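Uncharacterized conserved protein (Methanococcus maripaludis S2, PDB 3C2Q) catalyses the NAD-dependent conversion of ornithine to proline with release of ammonia, as an archaeal ornithine cyclodeaminase. Local coordinates at residues I119-E122 with M123-I126. Sequence-based numbering, arbitrary orientation.
Sequences IAKE and MHEI
The amide N of Ile126 bonds to the carbonyl O of Glu122 at 2.8 Å. The same bond, from the N-H of residue i+4 to the C=O of residue i, joins Met123 to Ile119, His124 to Ala120 and Glu125 to Lys121. Residues 119-126 are thus about two turns of regular alpha helix. On the inner side, CG2 of Ile119 rests against SE of selenomethionine Met123 at 3.9 Å. With its CG beside the backbone N (chi1 -67°), Met123 runs back along the helix past the O of Ile119. One turn further on, CG of Glu122 touches CD1 of Ile126 at 4.0 Å, an aliphatic contact made by the stem of the glutamate. The segment belongs to helix 112-133, which leads into strand 138-142 of the parallel six-stranded sheet of the Rossmann-fold domain. Met123 and Ile126 pack on that sheet, against Ile138 and Met276. Ala120 and His124 face the neighbouring helix 327-342, where Ala120 meets Leu334 and Leu338 and His124 meets Leu341. The polar end of Glu122 has its partner elsewhere: OE1 forms a salt bridge with Lys298. On the outer side, Lys121 and Glu125 cross at about a right angle. CE of Lys121 lies 3.8 Å from OE2 of Glu125, but the charged ends do not meet. NZ of Lys121 stays 5.1 Å from that oxygen, so any attraction is probably weak. The lysine chain is bent at chi2 (80°) and chi3, which carries NZ over toward His124. There it approaches the imidazole obliquely, 4.3 Å from CD2 of His124. CG of Glu125 lies 3.2 Å from the carbonyl O of Lys121, which keeps the base of the glutamate chain against the helix backbone.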
loop_
_atom_site.group_PDB
_atom_site.type_symbol
_atom_site.label_atom_id
_atom_site.label_comp_id
_atom_site.label_asym_id
_atom_site.label_seq_id
_atom_site.Cartn_x
_atom_site.Cartn_y
_atom_site.Cartn_z
ATOM N N ILE B 119 17.372 -13.868 10.624
ATOM C CA ILE B 119 16.362 -14.945 10.495
ATOM C C ILE B 119 17.018 -16.278 10.158
ATOM O O ILE B 119 16.647 -17.324 10.732
ATOM C CB ILE B 119 15.252 -14.608 9.429
ATOM C CG1 ILE B 119 14.367 -13.445 9.923
ATOM C CG2 ILE B 119 14.429 -15.841 9.063
ATOM C CD1 ILE B 119 13.645 -12.725 8.774
ATOM N N ALA B 120 17.980 -16.250 9.241
ATOM C CA ALA B 120 18.662 -17.492 8.844
ATOM C C ALA B 120 19.462 -18.108 10.034
ATOM O O ALA B 120 19.436 -19.318 10.236
ATOM C CB ALA B 120 19.585 -17.239 7.661
ATOM N N LYS B 121 20.129 -17.263 10.817
ATOM C CA LYS B 121 20.863 -17.743 12.001
ATOM C C LYS B 121 19.901 -18.410 13.000
ATOM O O LYS B 121 20.187 -19.503 13.532
ATOM C CB LYS B 121 21.603 -16.614 12.699
ATOM C CG LYS B 121 22.410 -17.097 13.942
ATOM C CD LYS B 121 23.737 -17.739 13.503
ATOM C CE LYS B 121 24.108 -18.988 14.334
ATOM N NZ LYS B 121 25.024 -19.896 13.542
ATOM N N GLU B 122 18.773 -17.748 13.270
ATOM C CA GLU B 122 17.780 -18.331 14.147
ATOM C C GLU B 122 17.183 -19.644 13.620
ATOM O O GLU B 122 17.024 -20.604 14.392
ATOM C CB GLU B 122 16.694 -17.317 14.504
ATOM C CG GLU B 122 16.134 -17.576 15.884
ATOM C CD GLU B 122 15.163 -16.507 16.363
ATOM O OE1 GLU B 122 15.134 -15.388 15.762
ATOM O OE2 GLU B 122 14.433 -16.799 17.353
HETATM N N MSE B 123 16.864 -19.718 12.326
HETATM C CA MSE B 123 16.340 -20.955 11.754
HETATM C C MSE B 123 17.381 -22.102 11.873
HETATM O O MSE B 123 17.036 -23.253 12.121
HETATM C CB MSE B 123 15.983 -20.771 10.280
HETATM C CG MSE B 123 14.794 -19.822 10.035
HETATM SE SE MSE B 123 14.565 -19.609 8.106
HETATM C CE MSE B 123 14.067 -21.403 7.541
ATOM N N HIS B 124 18.647 -21.764 11.673
ATOM C CA HIS B 124 19.723 -22.753 11.776
ATOM C C HIS B 124 19.823 -23.282 13.212
ATOM O O HIS B 124 19.865 -24.486 13.431
ATOM C CB HIS B 124 21.043 -22.155 11.306
ATOM C CG HIS B 124 22.162 -23.147 11.259
ATOM N ND1 HIS B 124 22.436 -23.906 10.142
ATOM C CD2 HIS B 124 23.067 -23.509 12.198
ATOM C CE1 HIS B 124 23.472 -24.686 10.390
ATOM N NE2 HIS B 124 23.875 -24.461 11.629
ATOM N N GLU B 125 19.812 -22.374 14.180
ATOM C CA GLU B 125 19.827 -22.744 15.590
ATOM C C GLU B 125 18.624 -23.606 15.956
ATOM O O GLU B 125 18.762 -24.627 16.646
ATOM C CB GLU B 125 19.820 -21.489 16.461
ATOM C CG GLU B 125 21.095 -20.692 16.403
ATOM C CD GLU B 125 20.978 -19.353 17.145
ATOM O OE1 GLU B 125 19.842 -18.848 17.360
ATOM O OE2 GLU B 125 22.033 -18.782 17.496
ATOM N N ILE B 126 17.437 -23.195 15.504
ATOM C CA ILE B 126 16.218 -23.933 15.788
ATOM C C ILE B 126 16.220 -25.334 15.147
ATOM O O ILE B 126 15.803 -26.313 15.791
ATOM C CB ILE B 126 14.931 -23.094 15.422
ATOM C CG1 ILE B 126 14.728 -21.960 16.436
ATOM C CG2 ILE B 126 13.693 -23.994 15.307
ATOM C CD1 ILE B 126 13.809 -20.799 15.950
#